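Local coordinates for protein BlEst2 (Bacillus licheniformis, PDB 6WPX) that probably hydrolyses ester bonds as a lipase or esterase, and is held here in a propeptide form whose C-terminal domain is autoinhibitory, at residues Leu129-Thr143 against Thr191-Leu205. Residues are numbered along the deposited sequence; the frame is centred on the assembly and turned at random.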
loop_
_atom_site.group_PDB
_atom_site.type_symbol
_atom_site.label_atom_id
_atom_site.label_comp_id
_atom_site.label_asym_id
_atom_site.label_seq_id
_atom_site.Cartn_x
_atom_site.Cartn_y
_atom_site.Cartn_z
ATOM N N LEU A 129 7.972 -7.664 -18.881
ATOM C CA LEU A 129 7.362 -7.826 -20.204
ATOM C C LEU A 129 7.420 -6.606 -21.099
ATOM O O LEU A 129 7.757 -6.731 -22.270
ATOM C CB LEU A 129 5.917 -8.292 -20.045
ATOM C CG LEU A 129 5.725 -9.808 -20.015
ATOM C CD1 LEU A 129 6.302 -10.422 -18.786
ATOM C CD2 LEU A 129 4.290 -10.142 -20.050
ATOM N N ILE A 130 7.050 -5.437 -20.559
ATOM C CA ILE A 130 6.958 -4.219 -21.349
ATOM C C ILE A 130 8.304 -3.496 -21.510
ATOM O O ILE A 130 8.698 -3.204 -22.629
ATOM C CB ILE A 130 5.837 -3.321 -20.751
ATOM C CG1 ILE A 130 4.446 -3.996 -20.986
ATOM C CG2 ILE A 130 5.908 -1.875 -21.311
ATOM C CD1 ILE A 130 3.288 -3.527 -20.144
ATOM N N HIS A 131 8.993 -3.202 -20.418
ATOM C CA HIS A 131 10.238 -2.440 -20.453
ATOM C C HIS A 131 11.494 -3.313 -20.637
ATOM O O HIS A 131 12.557 -2.782 -20.953
ATOM C CB HIS A 131 10.332 -1.535 -19.216
ATOM C CG HIS A 131 9.145 -0.629 -19.071
ATOM N ND1 HIS A 131 8.871 0.359 -20.002
ATOM C CD2 HIS A 131 8.182 -0.610 -18.123
ATOM C CE1 HIS A 131 7.782 0.972 -19.574
ATOM N NE2 HIS A 131 7.329 0.424 -18.449
ATOM N N HIS A 132 11.376 -4.646 -20.485
ATOM C CA HIS A 132 12.542 -5.527 -20.664
ATOM C C HIS A 132 12.267 -6.623 -21.661
ATOM O O HIS A 132 12.936 -7.655 -21.656
ATOM C CB HIS A 132 13.057 -6.057 -19.314
ATOM C CG HIS A 132 13.524 -4.957 -18.429
ATOM N ND1 HIS A 132 12.661 -4.333 -17.548
ATOM C CD2 HIS A 132 14.721 -4.335 -18.387
ATOM C CE1 HIS A 132 13.370 -3.370 -16.981
ATOM N NE2 HIS A 132 14.617 -3.351 -17.440
ATOM N N ASN A 133 11.247 -6.403 -22.504
ATOM C CA ASN A 133 10.844 -7.254 -23.640
ATOM C C ASN A 133 10.652 -8.754 -23.327
ATOM O O ASN A 133 10.856 -9.593 -24.212
ATOM C CB ASN A 133 11.855 -7.070 -24.791
ATOM C CG ASN A 133 12.097 -5.625 -25.123
ATOM O OD1 ASN A 133 11.179 -4.892 -25.490
ATOM N ND2 ASN A 133 13.319 -5.168 -24.923
ATOM N N ALA A 134 10.245 -9.090 -22.080
ATOM C CA ALA A 134 9.985 -10.490 -21.709
ATOM C C ALA A 134 8.676 -11.036 -22.300
ATOM O O ALA A 134 8.406 -12.233 -22.159
ATOM C CB ALA A 134 9.990 -10.661 -20.198
ATOM N N TYR A 135 7.874 -10.183 -22.990
ATOM C CA TYR A 135 6.596 -10.620 -23.590
ATOM C C TYR A 135 6.793 -11.839 -24.527
ATOM O O TYR A 135 5.880 -12.640 -24.675
ATOM C CB TYR A 135 5.865 -9.461 -24.310
ATOM C CG TYR A 135 6.566 -8.973 -25.558
ATOM C CD1 TYR A 135 6.315 -9.554 -26.795
ATOM C CD2 TYR A 135 7.485 -7.933 -25.501
ATOM C CE1 TYR A 135 7.004 -9.141 -27.938
ATOM C CE2 TYR A 135 8.149 -7.490 -26.639
ATOM C CZ TYR A 135 7.916 -8.104 -27.851
ATOM O OH TYR A 135 8.578 -7.630 -28.953
ATOM N N HIS A 136 7.997 -11.982 -25.134
ATOM C CA HIS A 136 8.351 -13.109 -26.018
ATOM C C HIS A 136 8.164 -14.467 -25.325
ATOM O O HIS A 136 7.910 -15.467 -25.994
ATOM C CB HIS A 136 9.836 -12.988 -26.448
ATOM C CG HIS A 136 10.131 -11.805 -27.324
ATOM N ND1 HIS A 136 9.647 -11.723 -28.621
ATOM C CD2 HIS A 136 10.852 -10.693 -27.060
ATOM C CE1 HIS A 136 10.069 -10.565 -29.090
ATOM N NE2 HIS A 136 10.799 -9.910 -28.184
ATOM N N TYR A 137 8.312 -14.500 -23.979
ATOM C CA TYR A 137 8.314 -15.728 -23.191
ATOM C C TYR A 137 7.057 -15.974 -22.407
ATOM O O TYR A 137 6.932 -17.012 -21.753
ATOM C CB TYR A 137 9.553 -15.725 -22.258
ATOM C CG TYR A 137 10.818 -15.258 -22.957
ATOM C CD1 TYR A 137 11.338 -15.959 -24.044
ATOM C CD2 TYR A 137 11.438 -14.064 -22.594
ATOM C CE1 TYR A 137 12.464 -15.506 -24.731
ATOM C CE2 TYR A 137 12.566 -13.598 -23.274
ATOM C CZ TYR A 137 13.081 -14.331 -24.336
ATOM O OH TYR A 137 14.195 -13.903 -25.012
ATOM N N VAL A 138 6.127 -15.013 -22.443
ATOM C CA VAL A 138 4.919 -15.034 -21.616
ATOM C C VAL A 138 3.665 -14.917 -22.434
ATOM O O VAL A 138 3.569 -14.042 -23.287
ATOM C CB VAL A 138 5.006 -13.934 -20.506
ATOM C CG1 VAL A 138 3.727 -13.869 -19.654
ATOM C CG2 VAL A 138 6.234 -14.135 -19.618
ATOM N N GLU A 139 2.672 -15.767 -22.126
ATOM C CA GLU A 139 1.375 -15.786 -22.797
ATOM C C GLU A 139 0.402 -14.821 -22.114
ATOM O O GLU A 139 -0.367 -14.131 -22.792
ATOM C CB GLU A 139 0.836 -17.235 -22.839
ATOM C CG GLU A 139 -0.348 -17.452 -23.775
ATOM C CD GLU A 139 -1.689 -17.431 -23.057
ATOM O OE1 GLU A 139 -1.759 -17.911 -21.904
ATOM O OE2 GLU A 139 -2.670 -16.930 -23.648
ATOM N N ARG A 140 0.432 -14.771 -20.772
ATOM C CA ARG A 140 -0.459 -13.925 -20.005
ATOM C C ARG A 140 0.055 -13.706 -18.603
ATOM O O ARG A 140 0.903 -14.461 -18.111
ATOM C CB ARG A 140 -1.906 -14.488 -19.985
ATOM C CG ARG A 140 -2.062 -15.808 -19.226
ATOM C CD ARG A 140 -3.493 -16.323 -19.278
ATOM N NE ARG A 140 -3.919 -16.601 -20.655
ATOM C CZ ARG A 140 -5.180 -16.776 -21.027
ATOM N NH1 ARG A 140 -6.158 -16.720 -20.126
ATOM N NH2 ARG A 140 -5.473 -17.029 -22.295
ATOM N N VAL A 141 -0.499 -12.695 -17.963
ATOM C CA VAL A 141 -0.177 -12.312 -16.595
ATOM C C VAL A 141 -1.461 -12.197 -15.768
ATOM O O VAL A 141 -2.390 -11.483 -16.139
ATOM C CB VAL A 141 0.637 -10.996 -16.561
ATOM C CG1 VAL A 141 1.026 -10.609 -15.130
ATOM C CG2 VAL A 141 1.880 -11.095 -17.447
ATOM N N ILE A 142 -1.456 -12.848 -14.602
ATOM C CA ILE A 142 -2.496 -12.749 -13.590
ATOM C C ILE A 142 -1.828 -12.122 -12.355
ATOM O O ILE A 142 -0.842 -12.635 -11.852
ATOM C CB ILE A 142 -3.138 -14.119 -13.299
ATOM C CG1 ILE A 142 -3.760 -14.715 -14.585
ATOM C CG2 ILE A 142 -4.148 -14.019 -12.114
ATOM C CD1 ILE A 142 -3.830 -16.188 -14.580
ATOM N N THR A 143 -2.350 -10.998 -11.898
ATOM C CA THR A 143 -1.809 -10.321 -10.723
ATOM C C THR A 143 -2.776 -10.505 -9.555
ATOM O O THR A 143 -3.980 -10.393 -9.740
ATOM C CB THR A 143 -1.447 -8.862 -11.001
ATOM O OG1 THR A 143 -2.624 -8.059 -11.076
ATOM C CG2 THR A 143 -0.552 -8.685 -12.235
ATOM N N THR A 191 4.011 3.075 -18.997
ATOM C CA THR A 191 3.739 1.674 -19.283
ATOM C C THR A 191 2.467 1.423 -20.099
ATOM O O THR A 191 2.488 0.634 -21.042
ATOM C CB THR A 191 3.720 0.907 -17.932
ATOM O OG1 THR A 191 4.945 1.159 -17.243
ATOM C CG2 THR A 191 3.526 -0.604 -18.079
ATOM N N ASP A 192 1.361 2.049 -19.705
ATOM C CA ASP A 192 0.033 1.767 -20.234
ATOM C C ASP A 192 -0.167 2.063 -21.725
ATOM O O ASP A 192 -1.005 1.403 -22.335
ATOM C CB ASP A 192 -1.041 2.444 -19.372
ATOM C CG ASP A 192 -1.116 1.852 -17.962
ATOM O OD1 ASP A 192 -0.550 0.748 -17.743
ATOM O OD2 ASP A 192 -1.712 2.499 -17.083
ATOM N N ASN A 193 0.634 2.959 -22.319
ATOM C CA ASN A 193 0.555 3.279 -23.739
ATOM C C ASN A 193 1.835 2.895 -24.496
ATOM O O ASN A 193 2.029 3.322 -25.638
ATOM C CB ASN A 193 0.191 4.761 -23.941
ATOM C CG ASN A 193 -1.249 5.055 -23.609
ATOM O OD1 ASN A 193 -2.187 4.471 -24.179
ATOM N ND2 ASN A 193 -1.452 5.956 -22.663
ATOM N N HIS A 194 2.706 2.087 -23.857
ATOM C CA HIS A 194 3.924 1.565 -24.468
ATOM C C HIS A 194 3.461 0.509 -25.499
ATOM O O HIS A 194 2.565 -0.281 -25.175
ATOM C CB HIS A 194 4.807 0.884 -23.404
ATOM C CG HIS A 194 6.184 0.507 -23.880
ATOM N ND1 HIS A 194 6.394 -0.574 -24.739
ATOM C CD2 HIS A 194 7.383 1.063 -23.585
ATOM C CE1 HIS A 194 7.697 -0.609 -24.963
ATOM N NE2 HIS A 194 8.337 0.340 -24.277
ATOM N N PRO A 195 4.060 0.453 -26.715
ATOM C CA PRO A 195 3.621 -0.559 -27.703
ATOM C C PRO A 195 3.645 -2.010 -27.194
ATOM O O PRO A 195 2.794 -2.802 -27.585
ATOM C CB PRO A 195 4.576 -0.361 -28.892
ATOM C CG PRO A 195 5.149 0.974 -28.724
ATOM C CD PRO A 195 5.123 1.329 -27.260
ATOM N N ASN A 196 4.571 -2.341 -26.280
ATOM C CA ASN A 196 4.660 -3.713 -25.750
ATOM C C ASN A 196 3.482 -4.135 -24.868
ATOM O O ASN A 196 3.284 -5.325 -24.676
ATOM C CB ASN A 196 5.988 -3.946 -25.023
ATOM C CG ASN A 196 7.152 -4.155 -25.966
ATOM O OD1 ASN A 196 6.985 -4.357 -27.172
ATOM N ND2 ASN A 196 8.359 -4.117 -25.427
ATOM N N ARG A 197 2.730 -3.167 -24.308
ATOM C CA ARG A 197 1.597 -3.431 -23.420
ATOM C C ARG A 197 0.535 -4.295 -24.085
ATOM O O ARG A 197 0.023 -5.216 -23.455
ATOM C CB ARG A 197 0.998 -2.117 -22.889
ATOM C CG ARG A 197 -0.100 -2.305 -21.829
ATOM C CD ARG A 197 -1.484 -2.409 -22.472
ATOM N NE ARG A 197 -1.936 -1.113 -22.962
ATOM C CZ ARG A 197 -3.075 -0.890 -23.609
ATOM N NH1 ARG A 197 -3.400 0.335 -23.974
ATOM N NH2 ARG A 197 -3.883 -1.898 -23.922
ATOM N N LEU A 198 0.213 -3.986 -25.351
ATOM C CA LEU A 198 -0.796 -4.680 -26.164
ATOM C C LEU A 198 -0.462 -6.137 -26.480
ATOM O O LEU A 198 -1.360 -6.882 -26.870
ATOM C CB LEU A 198 -0.981 -3.923 -27.495
ATOM C CG LEU A 198 -1.604 -2.535 -27.417
ATOM C CD1 LEU A 198 -1.218 -1.700 -28.631
ATOM C CD2 LEU A 198 -3.128 -2.613 -27.233
ATOM N N LYS A 199 0.792 -6.527 -26.334
ATOM C CA LYS A 199 1.259 -7.878 -26.719
ATOM C C LYS A 199 0.961 -8.954 -25.672
ATOM O O LYS A 199 1.313 -10.102 -25.922
ATOM C CB LYS A 199 2.748 -7.819 -27.045
ATOM C CG LYS A 199 3.068 -6.951 -28.248
ATOM C CD LYS A 199 4.495 -7.033 -28.654
ATOM C CE LYS A 199 4.936 -5.845 -29.477
ATOM N NZ LYS A 199 6.390 -5.885 -29.713
ATOM N N THR A 200 0.402 -8.571 -24.527
ATOM C CA THR A 200 0.108 -9.553 -23.458
ATOM C C THR A 200 -1.237 -9.260 -22.794
ATOM O O THR A 200 -1.575 -8.116 -22.599
ATOM C CB THR A 200 1.207 -9.651 -22.394
ATOM O OG1 THR A 200 2.514 -9.424 -22.902
ATOM C CG2 THR A 200 1.141 -10.941 -21.617
ATOM N N LYS A 201 -1.963 -10.324 -22.492
ATOM C CA LYS A 201 -3.252 -10.192 -21.803
ATOM C C LYS A 201 -2.983 -10.175 -20.298
ATOM O O LYS A 201 -2.231 -10.957 -19.816
ATOM C CB LYS A 201 -4.181 -11.351 -22.150
ATOM C CG LYS A 201 -5.566 -11.194 -21.556
ATOM C CD LYS A 201 -6.344 -10.040 -22.156
ATOM C CE LYS A 201 -7.594 -9.656 -21.381
ATOM N NZ LYS A 201 -7.677 -10.309 -20.065
ATOM N N TYR A 202 -3.673 -9.294 -19.622
ATOM C CA TYR A 202 -3.620 -9.083 -18.168
ATOM C C TYR A 202 -4.931 -9.381 -17.495
ATOM O O TYR A 202 -5.999 -9.062 -18.024
ATOM C CB TYR A 202 -3.212 -7.639 -17.825
ATOM C CG TYR A 202 -1.784 -7.341 -18.194
ATOM C CD1 TYR A 202 -0.748 -7.594 -17.304
ATOM C CD2 TYR A 202 -1.458 -6.842 -19.453
ATOM C CE1 TYR A 202 0.581 -7.391 -17.668
ATOM C CE2 TYR A 202 -0.138 -6.612 -19.821
ATOM C CZ TYR A 202 0.879 -6.879 -18.923
ATOM O OH TYR A 202 2.176 -6.645 -19.281
ATOM N N PHE A 203 -4.826 -9.977 -16.300
ATOM C CA PHE A 203 -5.936 -10.293 -15.402
ATOM C C PHE A 203 -5.546 -9.813 -14.033
ATOM O O PHE A 203 -4.405 -10.013 -13.607
ATOM C CB PHE A 203 -6.188 -11.800 -15.324
ATOM C CG PHE A 203 -6.710 -12.425 -16.585
ATOM C CD1 PHE A 203 -5.844 -12.794 -17.603
ATOM C CD2 PHE A 203 -8.073 -12.662 -16.751
ATOM C CE1 PHE A 203 -6.333 -13.392 -18.771
ATOM C CE2 PHE A 203 -8.555 -13.267 -17.910
ATOM C CZ PHE A 203 -7.684 -13.624 -18.913
ATOM N N THR A 204 -6.488 -9.226 -13.321
ATOM C CA THR A 204 -6.192 -8.791 -11.953
ATOM C C THR A 204 -7.186 -9.380 -11.007
ATOM O O THR A 204 -8.371 -9.483 -11.324
ATOM C CB THR A 204 -6.139 -7.256 -11.794
ATOM O OG1 THR A 204 -7.455 -6.733 -11.892
ATOM C CG2 THR A 204 -5.186 -6.560 -12.791
ATOM N N LEU A 205 -6.693 -9.791 -9.858
ATOM C CA LEU A 205 -7.500 -10.259 -8.739
ATOM C C LEU A 205 -7.213 -9.281 -7.612
ATOM O O LEU A 205 -6.091 -8.770 -7.493
ATOM C CB LEU A 205 -7.137 -11.682 -8.286
ATOM C CG LEU A 205 -7.971 -12.816 -8.911
ATOM C CD1 LEU A 205 -7.654 -12.953 -10.396
ATOM C CD2 LEU A 205 -7.677 -14.156 -8.202
HETATM O O HOH W 1 0.227 -13.074 -25.424
HETATM O O HOH W 2 -4.087 -7.227 -8.758
#
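Asn196 ND2 is shared by two carbonyl oxygens: it gives a nearly straight bond of 3.0 Å to Ile130 O, at the end of helix 121-131, and a more bent one (131°) of 2.9 Å to Asn133 OD1, the two side-chain amides standing almost perpendicular. Asn196 OD1 accepts from Lys199 NZ, whose extended chain runs over one face of the Tyr135 ring, CD 3.7 Å from the centroid, and ends in a weak bond to Tyr135 OH. Tyr135 holds CG between its backbone N and carbonyl carbon (chi1 68°), and this turns the ring to lie between Lys199 and the ring of His136. With an alanine at Asn196, Ile130 O and Asn133 OD1 would probably lose this donor, and the Lys199 ammonium would lose the oxygen that helps hold it beside the Tyr135 hydroxyl.

At the residue after Ile130, His131 NE2 makes a bond of 2.8 Å, in its ring plane, to Thr191 OG1, which also bonds to Phe187 O. Ile130 splits its branches: CG2 sits over the His194 face, while CD1 reaches between Thr191 CG2, Arg197 and the buried hydroxyl of Tyr202.

Both segments run on into neighbouring parallel strands, 138-144 and 201-205, of the central sheet of an alpha/beta-hydrolase fold; helices make up about half of the chain between them. Val141 and Thr143 each donate and accept, through Val141 N to Lys201 O, Phe203 N to Val141 O, Thr143 N to Phe203 O and Leu205 N to Thr143 O. On one face Val141 CB packs 3.7 Å from Tyr202 CD1; on the other, Ile142 CG1 lies against Phe203 CB. Toward the start of the strand on the Ile142 face, Arg140 holds Glu139 in a side-on salt bridge through NE and NH2, while its NH1 approaches Phe203 CE1 obliquely at 3.6 Å and bonds to Leu270 O and Ile273 O.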